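Local coordinates for bifunctional GH43-CE protein (Bacteroides eggerthii, PDB 6MLY), which probably removes xylose units from xylan through a family 43 glycoside hydrolase module, and also carries a carbohydrate esterase module, at residues Thr361-Gln365 and Phe401-Gln407; Ile419-Glu425 and Ile471-Lys476; Lys456-Tyr460 and Arg518-Ile522. One frame throughout, in Å; residues are numbered along the deposited sequence.

The three contacts form a path through the chain, from the interior of the concanavalin A-like domain to its border with the esterase module. Contacts 1 and 2 have centres about 12 Å apart and lie on adjacent strands, 406-411 and 418-423, of one sheet, with a probable hydrogen bond from G424 N to Y405 O (3.0 Å). Contact 2 spans the two sheets of the sandwich. About 10 Å further on, between centres, lies contact 3, joined to it where L475 N probably bonds to G457 O at 2.9 Å. Contacts 1 and 3 are about 19 Å apart, centre to centre. All three lie away from the predicted glycosidase residue D143 and from the sodium site.

Contact 1 (Thr361-Gln365 and Phe401-Gln407); sequences TSFTQ and FQRKYGQ
F363 reaches from the loop 361-365 into a pocket made by F401, Y405 and Q407. Its CB lies 4.0 Å from the hydroxyl oxygen of Y405. With CG anti to the backbone N (chi1 -178°), the ring is directed toward 401-407. Beyond CG, the CD2 edge points into the face of Y405, standing over the centre of that ring, 3.8 Å from CD2 of Y405. The pair is edge-to-face, with centroids 5.1 Å apart and planes at 70°. Further along the same side, CE2 meets CD1 of F401 at 3.6 Å. Here F401 turns its edge toward the face of F363 in an offset edge-to-face pair with planes at 85°. CZ, at the tip, is also near F401 CD1. Over one face of the F363 ring lies Q407, whose CG makes a CH-pi contact 4.3 Å from the ring centroid and whose NE2 sits above the ring centre, with CG, CD1 and CE1 of F363 beneath it; NE2 also has a weak hydrogen bond to Y494 OH. T364 CG2 approaches CE1 of Y405 at 4.2 Å, while T364 N donates to S362 OG (3.3 Å) in an ST turn. F492 adds another edge-to-face ring to F363, and the result is a buried aromatic cluster that packs the loop leading from one sheet of the concanavalin A-like sandwich to the other against the hairpin of strands 395-401 and 406-411.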
ATOM      1  N   THR A 361      -3.785  19.962  12.725  1.00 85.00           N
ATOM      2  CA  THR A 361      -4.751  20.021  11.616  1.00 85.48           C
ATOM      3  C   THR A 361      -4.330  19.070  10.487  1.00 82.96           C
ATOM      4  O   THR A 361      -5.101  18.817   9.567  1.00 83.08           O
ATOM      5  CB  THR A 361      -4.854  21.436  11.029  1.00 87.88           C
ATOM      6  OG1 THR A 361      -4.560  22.389  12.050  1.00 90.73           O
ATOM      7  CG2 THR A 361      -6.214  21.716  10.427  1.00 88.43           C
ATOM      8  N   SER A 362      -3.087  18.586  10.561  1.00 82.64           N
ATOM      9  CA  SER A 362      -2.461  17.765   9.538  1.00 81.00           C
ATOM     10  C   SER A 362      -1.737  16.599  10.217  1.00 79.40           C
ATOM     11  O   SER A 362      -1.136  16.774  11.285  1.00 79.97           O
ATOM     12  CB  SER A 362      -1.506  18.591   8.702  1.00 81.24           C
ATOM     13  OG  SER A 362      -0.850  17.796   7.724  1.00 78.96           O
ATOM     14  N   PHE A 363      -1.800  15.420   9.590  1.00 77.44           N
ATOM     15  CA  PHE A 363      -1.043  14.257  10.032  1.00 76.07           C
ATOM     16  C   PHE A 363       0.465  14.522   9.884  1.00 76.50           C
ATOM     17  O   PHE A 363       1.247  14.107  10.741  1.00 77.05           O
ATOM     18  CB  PHE A 363      -1.482  13.009   9.259  1.00 74.28           C
ATOM     19  CG  PHE A 363      -0.787  11.732   9.662  1.00 72.35           C
ATOM     20  CD1 PHE A 363      -0.528  11.448  10.996  1.00 71.94           C
ATOM     21  CD2 PHE A 363      -0.412  10.798   8.707  1.00 71.49           C
ATOM     22  CE1 PHE A 363       0.097  10.266  11.362  1.00 71.14           C
ATOM     23  CE2 PHE A 363       0.219   9.619   9.073  1.00 70.70           C
ATOM     24  CZ  PHE A 363       0.469   9.354  10.400  1.00 70.42           C
ATOM     25  N   THR A 364       0.864  15.235   8.819  1.00 77.00           N
ATOM     26  CA  THR A 364       2.282  15.394   8.461  1.00 76.77           C
ATOM     27  C   THR A 364       2.929  16.537   9.260  1.00 77.91           C
ATOM     28  O   THR A 364       4.149  16.745   9.162  1.00 77.52           O
ATOM     29  CB  THR A 364       2.472  15.587   6.948  1.00 77.14           C
ATOM     30  OG1 THR A 364       2.100  16.919   6.587  1.00 78.35           O
ATOM     31  CG2 THR A 364       1.696  14.577   6.130  1.00 76.90           C
ATOM     32  N   GLN A 365       2.122  17.267  10.044  1.00 78.90           N
ATOM     33  CA  GLN A 365       2.631  18.275  10.985  1.00 79.26           C
ATOM     34  C   GLN A 365       2.633  17.716  12.419  1.00 78.38           C
ATOM     35  O   GLN A 365       2.893  18.459  13.372  1.00 78.74           O
ATOM     36  CB  GLN A 365       1.806  19.564  10.892  1.00 79.78           C
ATOM     37  CG  GLN A 365       1.864  20.241   9.527  1.00 80.45           C
ATOM     38  CD  GLN A 365       3.271  20.576   9.090  1.00 80.21           C
ATOM     39  OE1 GLN A 365       3.726  20.139   8.036  1.00 80.45           O
ATOM     40  NE2 GLN A 365       3.979  21.347   9.903  1.00 78.85           N
ATOM     41  N   PHE A 401       3.631   5.589   5.399  1.00 69.72           N
ATOM     42  CA  PHE A 401       3.779   7.027   5.586  1.00 70.54           C
ATOM     43  C   PHE A 401       4.565   7.672   4.436  1.00 72.55           C
ATOM     44  O   PHE A 401       5.741   7.376   4.228  1.00 72.50           O
ATOM     45  CB  PHE A 401       4.448   7.303   6.934  1.00 70.29           C
ATOM     46  CG  PHE A 401       4.634   8.765   7.247  1.00 70.77           C
ATOM     47  CD1 PHE A 401       3.594   9.513   7.780  1.00 71.23           C
ATOM     48  CD2 PHE A 401       5.849   9.392   7.010  1.00 70.81           C
ATOM     49  CE1 PHE A 401       3.763  10.858   8.065  1.00 72.07           C
ATOM     50  CE2 PHE A 401       6.020  10.738   7.300  1.00 71.44           C
ATOM     51  CZ  PHE A 401       4.979  11.468   7.827  1.00 72.16           C
ATOM     52  N   GLN A 402       3.874   8.545   3.693  1.00 74.92           N
ATOM     53  CA  GLN A 402       4.487   9.627   2.922  1.00 76.69           C
ATOM     54  C   GLN A 402       3.457  10.761   2.768  1.00 77.66           C
ATOM     55  O   GLN A 402       2.659  10.983   3.675  1.00 78.40           O
ATOM     56  CB  GLN A 402       5.045   9.118   1.591  1.00 78.71           C
ATOM     57  CG  GLN A 402       6.226   9.949   1.102  1.00 79.96           C
ATOM     58  CD  GLN A 402       6.630   9.608  -0.308  1.00 81.79           C
ATOM     59  OE1 GLN A 402       6.898   8.455  -0.628  1.00 86.78           O
ATOM     60  NE2 GLN A 402       6.689  10.615  -1.161  1.00 82.71           N
ATOM     61  N   ARG A 403       3.492  11.496   1.648  1.00 77.91           N
ATOM     62  CA  ARG A 403       2.537  12.562   1.378  1.00 79.02           C
ATOM     63  C   ARG A 403       1.167  11.928   1.143  1.00 78.38           C
ATOM     64  O   ARG A 403       0.181  12.334   1.745  1.00 79.28           O
ATOM     65  CB  ARG A 403       2.957  13.381   0.154  1.00 80.47           C
ATOM     66  CG  ARG A 403       1.956  14.448  -0.264  1.00 81.87           C
ATOM     67  CD  ARG A 403       2.234  14.955  -1.666  1.00 83.36           C
ATOM     68  NE  ARG A 403       1.537  16.203  -1.955  1.00 84.90           N
ATOM     69  CZ  ARG A 403       2.040  17.420  -1.761  1.00 86.24           C
ATOM     70  NH1 ARG A 403       3.279  17.570  -1.318  1.00 86.73           N
ATOM     71  NH2 ARG A 403       1.301  18.485  -2.016  1.00 85.69           N
ATOM     72  N   LYS A 404       1.153  10.938   0.244  1.00 78.91           N
ATOM     73  CA  LYS A 404       0.016  10.082  -0.017  1.00 78.43           C
ATOM     74  C   LYS A 404       0.096   8.873   0.917  1.00 77.90           C
ATOM     75  O   LYS A 404       0.539   7.798   0.515  1.00 78.41           O
ATOM     76  CB  LYS A 404       0.013   9.682  -1.494  1.00 79.16           C
ATOM     77  CG  LYS A 404      -0.056  10.863  -2.451  1.00 81.52           C
ATOM     78  CD  LYS A 404      -0.518  10.501  -3.840  1.00 83.52           C
ATOM     79  CE  LYS A 404      -0.748  11.721  -4.705  1.00 86.85           C
ATOM     80  NZ  LYS A 404      -1.074  11.338  -6.099  1.00 89.32           N
ATOM     81  N   TYR A 405      -0.351   9.079   2.162  1.00 78.04           N
ATOM     82  CA  TYR A 405      -0.187   8.125   3.263  1.00 77.49           C
ATOM     83  C   TYR A 405      -1.442   7.262   3.405  1.00 78.00           C
ATOM     84  O   TYR A 405      -2.440   7.505   2.733  1.00 80.39           O
ATOM     85  CB  TYR A 405       0.083   8.858   4.581  1.00 77.07           C
ATOM     86  CG  TYR A 405      -0.941   9.901   4.952  1.00 78.19           C
ATOM     87  CD1 TYR A 405      -0.708  11.244   4.705  1.00 79.04           C
ATOM     88  CD2 TYR A 405      -2.145   9.555   5.551  1.00 78.46           C
ATOM     89  CE1 TYR A 405      -1.639  12.214   5.038  1.00 79.54           C
ATOM     90  CE2 TYR A 405      -3.085  10.514   5.892  1.00 78.75           C
ATOM     91  CZ  TYR A 405      -2.832  11.851   5.635  1.00 79.48           C
ATOM     92  OH  TYR A 405      -3.739  12.817   5.962  1.00 78.84           O
ATOM     93  N   GLY A 406      -1.364   6.274   4.305  1.00 75.93           N
ATOM     94  CA  GLY A 406      -2.500   5.468   4.736  1.00 75.22           C
ATOM     95  C   GLY A 406      -2.406   5.140   6.215  1.00 74.61           C
ATOM     96  O   GLY A 406      -1.396   4.622   6.660  1.00 73.95           O
ATOM     97  N   GLN A 407      -3.474   5.443   6.965  1.00 75.11           N
ATOM     98  CA  GLN A 407      -3.535   5.246   8.417  1.00 73.59           C
ATOM     99  C   GLN A 407      -4.428   4.048   8.746  1.00 72.01           C
ATOM    100  O   GLN A 407      -5.186   3.584   7.906  1.00 71.20           O
ATOM    101  CB  GLN A 407      -4.081   6.498   9.107  1.00 74.54           C
ATOM    102  CG  GLN A 407      -3.163   7.704   8.976  1.00 75.61           C
ATOM    103  CD  GLN A 407      -3.773   8.967   9.533  1.00 76.28           C
ATOM    104  OE1 GLN A 407      -4.867   9.381   9.144  1.00 75.66           O
ATOM    105  NE2 GLN A 407      -3.047   9.605  10.441  1.00 76.88           N
TER

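Contact 2 (Ile419-Glu425 and Ile471-Lys476); sequences IVMVNGE and IGNVLK
N423 and E425 of segment 419-425 bond across the beta sandwich of the concanavalin A-like domain to N473 and K476 of 471-476, on the interrupted strand that is outermost, within this chain, in the facing sheet. The two segments run in nearly the same direction, 12° apart. Both ends of the N423 amide are engaged. Its OD1 accepts from E425 N at 3.0 Å, closing an Asx turn, and its ND2 donates twice: almost straight to E425 OE2 (3.2 Å, 171°), which lies in the amide plane, and to N473 OD1 (3.2 Å), approached from above the carbonyl plane. The two amides stand at 76° to each other. E425 OE2 takes a second donor, K476 N, at 2.6 Å; this backbone group and N423 ND2 arrive from opposite faces of the carboxylate. Without the carboxylate, as with an alanine here, K476 N would probably lose this acceptor and the N423 amide one of the bonds that fix its rotation. E425 CG lies 3.8 Å from L475 CD1. G472 N donates to E433 OE1 of strand 430-436, which lies beside 418-423 in the opposite sheet. M421, extended with CG anti to its backbone N, carries its sulfur across to G472, and its CB faces I471 CG1. At the other end of the contact, I419 CG2 touches I471 CD1 at 3.9 Å.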
ATOM      1  N   ILE A 419     -12.224   2.016  15.763  1.00 78.18           N
ATOM      2  CA  ILE A 419     -11.156   1.600  14.869  1.00 77.50           C
ATOM      3  C   ILE A 419     -11.452   2.198  13.490  1.00 78.92           C
ATOM      4  O   ILE A 419     -12.567   2.082  13.003  1.00 82.05           O
ATOM      5  CB  ILE A 419     -11.042   0.064  14.815  1.00 76.73           C
ATOM      6  CG1 ILE A 419     -10.685  -0.524  16.182  1.00 76.12           C
ATOM      7  CG2 ILE A 419     -10.053  -0.352  13.734  1.00 76.10           C
ATOM      8  CD1 ILE A 419     -10.692  -2.034  16.223  1.00 75.47           C
ATOM      9  N   VAL A 420     -10.444   2.826  12.874  1.00 78.83           N
ATOM     10  CA  VAL A 420     -10.628   3.634  11.665  1.00 78.73           C
ATOM     11  C   VAL A 420      -9.435   3.417  10.719  1.00 77.71           C
ATOM     12  O   VAL A 420      -8.305   3.244  11.165  1.00 77.38           O
ATOM     13  CB  VAL A 420     -10.798   5.124  12.034  1.00 79.28           C
ATOM     14  CG1 VAL A 420     -10.674   6.040  10.826  1.00 80.66           C
ATOM     15  CG2 VAL A 420     -12.108   5.385  12.763  1.00 79.09           C
ATOM     16  N   MET A 421      -9.723   3.397   9.410  1.00 77.17           N
ATOM     17  CA  MET A 421      -8.734   3.571   8.358  1.00 76.59           C
ATOM     18  C   MET A 421      -8.989   4.911   7.666  1.00 76.71           C
ATOM     19  O   MET A 421     -10.130   5.294   7.448  1.00 75.89           O
ATOM     20  CB  MET A 421      -8.804   2.477   7.287  1.00 78.05           C
ATOM     21  CG  MET A 421      -8.231   2.953   5.955  1.00 79.89           C
ATOM     22  SD  MET A 421      -8.075   1.694   4.675  1.00 83.48           S
ATOM     23  CE  MET A 421      -6.720   2.396   3.728  1.00 83.77           C
ATOM     24  N   VAL A 422      -7.898   5.579   7.286  1.00 76.29           N
ATOM     25  CA  VAL A 422      -7.925   6.756   6.437  1.00 77.39           C
ATOM     26  C   VAL A 422      -7.069   6.459   5.197  1.00 76.31           C
ATOM     27  O   VAL A 422      -6.068   5.735   5.283  1.00 76.93           O
ATOM     28  CB  VAL A 422      -7.428   8.000   7.201  1.00 78.29           C
ATOM     29  CG1 VAL A 422      -7.329   9.225   6.304  1.00 79.96           C
ATOM     30  CG2 VAL A 422      -8.294   8.303   8.416  1.00 78.15           C
ATOM     31  N   ASN A 423      -7.481   7.014   4.049  1.00 76.30           N
ATOM     32  CA  ASN A 423      -6.711   6.955   2.806  1.00 76.17           C
ATOM     33  C   ASN A 423      -6.431   8.387   2.330  1.00 76.98           C
ATOM     34  O   ASN A 423      -7.337   9.074   1.858  1.00 77.64           O
ATOM     35  CB  ASN A 423      -7.426   6.127   1.735  1.00 76.56           C
ATOM     36  CG  ASN A 423      -6.657   6.041   0.434  1.00 77.01           C
ATOM     37  OD1 ASN A 423      -6.319   7.062  -0.158  1.00 77.47           O
ATOM     38  ND2 ASN A 423      -6.397   4.828  -0.028  1.00 76.89           N
ATOM     39  N   GLY A 424      -5.161   8.803   2.441  1.00 77.29           N
ATOM     40  CA  GLY A 424      -4.714  10.162   2.114  1.00 78.42           C
ATOM     41  C   GLY A 424      -4.052  10.271   0.747  1.00 79.58           C
ATOM     42  O   GLY A 424      -3.267  11.193   0.528  1.00 80.22           O
ATOM     43  N   GLU A 425      -4.374   9.348  -0.174  1.00 80.33           N
ATOM     44  CA  GLU A 425      -3.904   9.397  -1.566  1.00 81.37           C
ATOM     45  C   GLU A 425      -4.204  10.772  -2.167  1.00 83.56           C
ATOM     46  O   GLU A 425      -3.302  11.451  -2.652  1.00 84.61           O
ATOM     47  CB  GLU A 425      -4.582   8.331  -2.429  1.00 82.14           C
ATOM     48  CG  GLU A 425      -3.971   6.953  -2.283  1.00 82.07           C
ATOM     49  CD  GLU A 425      -4.516   5.928  -3.262  1.00 83.24           C
ATOM     50  OE1 GLU A 425      -4.629   6.257  -4.462  1.00 84.50           O
ATOM     51  OE2 GLU A 425      -4.824   4.804  -2.820  1.00 84.14           O
ATOM     52  N   ILE A 471      -9.784  -4.118   6.897  1.00 75.99           N
ATOM     53  CA  ILE A 471     -10.515  -2.860   7.070  1.00 76.76           C
ATOM     54  C   ILE A 471     -10.041  -1.814   6.051  1.00 77.53           C
ATOM     55  O   ILE A 471      -8.831  -1.577   5.880  1.00 78.55           O
ATOM     56  CB  ILE A 471     -10.396  -2.336   8.516  1.00 76.85           C
ATOM     57  CG1 ILE A 471     -11.053  -0.958   8.669  1.00 77.22           C
ATOM     58  CG2 ILE A 471      -8.946  -2.322   8.975  1.00 77.25           C
ATOM     59  CD1 ILE A 471     -11.341  -0.560  10.101  1.00 77.81           C
ATOM     60  N   GLY A 472     -11.027  -1.164   5.422  1.00 77.37           N
ATOM     61  CA  GLY A 472     -10.834  -0.047   4.509  1.00 77.07           C
ATOM     62  C   GLY A 472     -10.416  -0.514   3.121  1.00 77.15           C
ATOM     63  O   GLY A 472     -10.409  -1.739   2.827  1.00 77.30           O
ATOM     64  N   ASN A 473     -10.061   0.474   2.272  1.00 77.37           N
ATOM     65  CA  ASN A 473      -9.632   0.219   0.890  1.00 77.42           C
ATOM     66  C   ASN A 473      -8.128  -0.099   0.870  1.00 77.57           C
ATOM     67  O   ASN A 473      -7.474  -0.185   1.923  1.00 77.94           O
ATOM     68  CB  ASN A 473      -9.998   1.381  -0.045  1.00 78.12           C
ATOM     69  CG  ASN A 473      -9.349   2.700   0.321  1.00 78.03           C
ATOM     70  OD1 ASN A 473      -8.464   2.753   1.170  1.00 77.96           O
ATOM     71  ND2 ASN A 473      -9.788   3.779  -0.308  1.00 77.92           N
ATOM     72  N   VAL A 474      -7.609  -0.312  -0.344  1.00 78.65           N
ATOM     73  CA  VAL A 474      -6.176  -0.451  -0.611  1.00 78.36           C
ATOM     74  C   VAL A 474      -5.578   0.951  -0.768  1.00 78.61           C
ATOM     75  O   VAL A 474      -6.220   1.853  -1.312  1.00 79.75           O
ATOM     76  CB  VAL A 474      -5.915  -1.313  -1.864  1.00 79.08           C
ATOM     77  CG1 VAL A 474      -6.321  -0.608  -3.153  1.00 80.06           C
ATOM     78  CG2 VAL A 474      -4.469  -1.764  -1.955  1.00 79.31           C
ATOM     79  N   LEU A 475      -4.339   1.112  -0.287  1.00 78.63           N
ATOM     80  CA  LEU A 475      -3.564   2.336  -0.468  1.00 79.38           C
ATOM     81  C   LEU A 475      -2.673   2.188  -1.706  1.00 80.54           C
ATOM     82  O   LEU A 475      -1.633   1.523  -1.642  1.00 82.40           O
ATOM     83  CB  LEU A 475      -2.720   2.587   0.786  1.00 79.81           C
ATOM     84  CG  LEU A 475      -1.821   3.822   0.732  1.00 79.89           C
ATOM     85  CD1 LEU A 475      -2.656   5.091   0.805  1.00 81.34           C
ATOM     86  CD2 LEU A 475      -0.779   3.795   1.841  1.00 79.14           C
ATOM     87  N   LYS A 476      -3.083   2.809  -2.820  1.00 80.71           N
ATOM     88  CA  LYS A 476      -2.257   2.862  -4.035  1.00 82.13           C
ATOM     89  C   LYS A 476      -1.070   3.802  -3.792  1.00 80.54           C
ATOM     90  O   LYS A 476      -1.141   4.994  -4.093  1.00 80.22           O
ATOM     91  CB  LYS A 476      -3.072   3.314  -5.253  1.00 84.37           C
ATOM     92  CG  LYS A 476      -4.118   2.324  -5.749  1.00 85.73           C
ATOM     93  CD  LYS A 476      -3.589   0.918  -5.948  1.00 87.66           C
ATOM     94  CE  LYS A 476      -4.535   0.034  -6.735  1.00 89.05           C
ATOM     95  NZ  LYS A 476      -4.570   0.386  -8.175  1.00 91.53           N
TER

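Contact 3 (Lys456-Tyr460 and Arg518-Ile522); sequences KGYFY and RWEDI
Strands 456-460 and 518-520 pass each other at 127°, with their axes 8.5 Å apart at closest approach, so they meet through side chains and not as partners in one sheet. The first belongs to the concanavalin A-like beta sandwich; the second pairs with strand 533-537 in the mixed sheet of the esterase module, whose family has the alpha/beta hydrolase fold. The contact thus lies at the junction of the two modules. Beyond E520 the chain turns a corner at D521, which is held by a salt bridge to K563.

R518 makes the largest single contribution to the interface, packing against both Y458 and Y460. Its CB stands over the centre of the Y458 ring, 4.1 Å from the centroid and close to the ring normal, a CH-pi contact. A bend at chi3 then folds the chain so that one face of the guanidinium lies against Y458 CB, which is 3.4 Å from CZ. That group also sits over the face of Y460 as a cation-pi pair, CZ to centroid 4.9 Å, with the planes 64° apart; the Y460 hydroxyl is hydrogen-bonded to E447. NH1 donates to F459 O, though the modelled separation is too short to be trusted as a length. On its other edge the guanidinium grips E520 side-on: NE and NH2 each reach the single oxygen OE2 at 2.9 Å, in a salt bridge that probably offsets the buried charge and holds the group's rotation. The backbone of E520 is used too. K456, its chain bent at chi3, brings NZ to E520 O at 2.9 Å, nearly along the C=O axis (164°), with I522 CD1 4.1 Å from the same nitrogen.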
ATOM      1  N   LYS A 456       0.903  -1.536  -3.458  1.00 76.18           N
ATOM      2  CA  LYS A 456      -0.401  -1.489  -2.803  1.00 76.69           C
ATOM      3  C   LYS A 456      -0.224  -1.833  -1.318  1.00 77.05           C
ATOM      4  O   LYS A 456       0.529  -2.751  -0.974  1.00 78.48           O
ATOM      5  CB  LYS A 456      -1.377  -2.457  -3.483  1.00 76.42           C
ATOM      6  CG  LYS A 456      -1.717  -2.135  -4.934  1.00 76.13           C
ATOM      7  CD  LYS A 456      -2.747  -3.056  -5.560  1.00 75.52           C
ATOM      8  CE  LYS A 456      -2.300  -4.501  -5.635  1.00 74.96           C
ATOM      9  NZ  LYS A 456      -3.074  -5.260  -6.644  1.00 75.23           N
ATOM     10  N   GLY A 457      -0.922  -1.081  -0.455  1.00 77.62           N
ATOM     11  CA  GLY A 457      -0.904  -1.282   0.992  1.00 76.67           C
ATOM     12  C   GLY A 457      -2.269  -1.703   1.512  1.00 76.53           C
ATOM     13  O   GLY A 457      -3.248  -0.964   1.360  1.00 76.87           O
ATOM     14  N   TYR A 458      -2.329  -2.901   2.110  1.00 75.40           N
ATOM     15  CA  TYR A 458      -3.532  -3.417   2.764  1.00 75.31           C
ATOM     16  C   TYR A 458      -3.405  -3.217   4.279  1.00 74.12           C
ATOM     17  O   TYR A 458      -2.384  -3.572   4.871  1.00 73.62           O
ATOM     18  CB  TYR A 458      -3.738  -4.907   2.463  1.00 74.65           C
ATOM     19  CG  TYR A 458      -3.505  -5.326   1.032  1.00 74.72           C
ATOM     20  CD1 TYR A 458      -4.168  -4.712  -0.020  1.00 74.87           C
ATOM     21  CD2 TYR A 458      -2.635  -6.365   0.732  1.00 75.22           C
ATOM     22  CE1 TYR A 458      -3.958  -5.105  -1.335  1.00 75.71           C
ATOM     23  CE2 TYR A 458      -2.413  -6.769  -0.576  1.00 75.73           C
ATOM     24  CZ  TYR A 458      -3.074  -6.138  -1.614  1.00 76.07           C
ATOM     25  OH  TYR A 458      -2.845  -6.547  -2.898  1.00 76.66           O
ATOM     26  N   PHE A 459      -4.457  -2.666   4.897  1.00 74.73           N
ATOM     27  CA  PHE A 459      -4.523  -2.484   6.347  1.00 75.15           C
ATOM     28  C   PHE A 459      -5.531  -3.464   6.957  1.00 75.37           C
ATOM     29  O   PHE A 459      -6.548  -3.784   6.340  1.00 76.28           O
ATOM     30  CB  PHE A 459      -4.911  -1.046   6.692  1.00 76.37           C
ATOM     31  CG  PHE A 459      -3.924  -0.013   6.215  1.00 76.39           C
ATOM     32  CD1 PHE A 459      -4.058   0.571   4.966  1.00 77.85           C
ATOM     33  CD2 PHE A 459      -2.854   0.369   7.011  1.00 76.54           C
ATOM     34  CE1 PHE A 459      -3.144   1.519   4.528  1.00 77.63           C
ATOM     35  CE2 PHE A 459      -1.943   1.318   6.571  1.00 76.48           C
ATOM     36  CZ  PHE A 459      -2.089   1.892   5.329  1.00 76.91           C
ATOM     37  N   TYR A 460      -5.220  -3.922   8.175  1.00 73.90           N
ATOM     38  CA  TYR A 460      -6.089  -4.776   8.978  1.00 73.92           C
ATOM     39  C   TYR A 460      -6.109  -4.253  10.420  1.00 72.95           C
ATOM     40  O   TYR A 460      -5.212  -3.496  10.818  1.00 72.99           O
ATOM     41  CB  TYR A 460      -5.595  -6.227   9.008  1.00 74.50           C
ATOM     42  CG  TYR A 460      -5.366  -6.904   7.679  1.00 74.13           C
ATOM     43  CD1 TYR A 460      -6.148  -7.977   7.282  1.00 74.32           C
ATOM     44  CD2 TYR A 460      -4.331  -6.519   6.844  1.00 74.13           C
ATOM     45  CE1 TYR A 460      -5.932  -8.628   6.079  1.00 74.02           C
ATOM     46  CE2 TYR A 460      -4.104  -7.157   5.636  1.00 74.09           C
ATOM     47  CZ  TYR A 460      -4.906  -8.216   5.251  1.00 74.08           C
ATOM     48  OH  TYR A 460      -4.679  -8.848   4.066  1.00 74.46           O
ATOM     49  N   ARG A 518      -5.447 -11.019   0.143  1.00 78.26           N
ATOM     50  CA  ARG A 518      -6.051  -9.765  -0.311  1.00 77.54           C
ATOM     51  C   ARG A 518      -5.313  -9.291  -1.565  1.00 78.26           C
ATOM     52  O   ARG A 518      -4.110  -9.047  -1.521  1.00 79.12           O
ATOM     53  CB  ARG A 518      -5.979  -8.676   0.768  1.00 77.11           C
ATOM     54  CG  ARG A 518      -7.328  -8.183   1.273  1.00 77.50           C
ATOM     55  CD  ARG A 518      -7.226  -7.197   2.432  1.00 77.88           C
ATOM     56  NE  ARG A 518      -7.275  -5.751   2.066  1.00 79.21           N
ATOM     57  CZ  ARG A 518      -7.063  -4.686   2.948  1.00 79.33           C
ATOM     58  NH1 ARG A 518      -6.725  -4.961   4.201  1.00 79.76           N
ATOM     59  NH2 ARG A 518      -7.267  -3.398   2.587  1.00 79.74           N
ATOM     60  N   TRP A 519      -6.044  -9.203  -2.678  1.00 76.63           N
ATOM     61  CA  TRP A 519      -5.626  -8.463  -3.855  1.00 77.21           C
ATOM     62  C   TRP A 519      -6.758  -7.506  -4.225  1.00 77.41           C
ATOM     63  O   TRP A 519      -7.854  -7.957  -4.528  1.00 79.31           O
ATOM     64  CB  TRP A 519      -5.320  -9.393  -5.034  1.00 77.87           C
ATOM     65  CG  TRP A 519      -4.334 -10.484  -4.762  1.00 78.86           C
ATOM     66  CD1 TRP A 519      -3.018 -10.500  -5.116  1.00 79.78           C
ATOM     67  CD2 TRP A 519      -4.595 -11.748  -4.125  1.00 79.90           C
ATOM     68  NE1 TRP A 519      -2.436 -11.677  -4.729  1.00 81.46           N
ATOM     69  CE2 TRP A 519      -3.378 -12.465  -4.121  1.00 80.60           C
ATOM     70  CE3 TRP A 519      -5.730 -12.343  -3.559  1.00 80.75           C
ATOM     71  CZ2 TRP A 519      -3.265 -13.738  -3.563  1.00 81.12           C
ATOM     72  CZ3 TRP A 519      -5.619 -13.604  -3.012  1.00 81.26           C
ATOM     73  CH2 TRP A 519      -4.401 -14.290  -3.016  1.00 81.54           C
ATOM     74  N   GLU A 520      -6.493  -6.200  -4.188  1.00 76.19           N
ATOM     75  CA  GLU A 520      -7.497  -5.215  -4.575  1.00 76.19           C
ATOM     76  C   GLU A 520      -7.091  -4.570  -5.904  1.00 77.60           C
ATOM     77  O   GLU A 520      -5.958  -4.715  -6.349  1.00 79.36           O
ATOM     78  CB  GLU A 520      -7.685  -4.177  -3.469  1.00 75.75           C
ATOM     79  CG  GLU A 520      -8.293  -4.757  -2.203  1.00 75.31           C
ATOM     80  CD  GLU A 520      -8.655  -3.735  -1.130  1.00 75.72           C
ATOM     81  OE1 GLU A 520      -9.086  -2.618  -1.496  1.00 76.02           O
ATOM     82  OE2 GLU A 520      -8.492  -4.055   0.073  1.00 76.83           O
ATOM     83  N   ASP A 521      -8.051  -3.873  -6.523  1.00 78.04           N
ATOM     84  CA  ASP A 521      -7.889  -3.183  -7.804  1.00 79.91           C
ATOM     85  C   ASP A 521      -7.130  -4.075  -8.797  1.00 81.41           C
ATOM     86  O   ASP A 521      -6.117  -3.663  -9.360  1.00 83.64           O
ATOM     87  CB  ASP A 521      -7.211  -1.823  -7.607  1.00 80.52           C
ATOM     88  CG  ASP A 521      -8.147  -0.737  -7.101  1.00 80.44           C
ATOM     89  OD1 ASP A 521      -9.249  -0.609  -7.664  1.00 80.12           O
ATOM     90  OD2 ASP A 521      -7.764  -0.022  -6.154  1.00 82.81           O
ATOM     91  N   ILE A 522      -7.634  -5.297  -8.998  1.00 81.03           N
ATOM     92  CA  ILE A 522      -7.176  -6.197 -10.054  1.00 82.56           C
ATOM     93  C   ILE A 522      -8.057  -5.945 -11.283  1.00 83.49           C
ATOM     94  O   ILE A 522      -9.271  -5.822 -11.153  1.00 84.84           O
ATOM     95  CB  ILE A 522      -7.240  -7.672  -9.598  1.00 81.97           C
ATOM     96  CG1 ILE A 522      -6.287  -7.965  -8.434  1.00 82.35           C
ATOM     97  CG2 ILE A 522      -7.008  -8.619 -10.769  1.00 83.29           C
ATOM     98  CD1 ILE A 522      -4.850  -8.205  -8.846  1.00 82.71           C
TER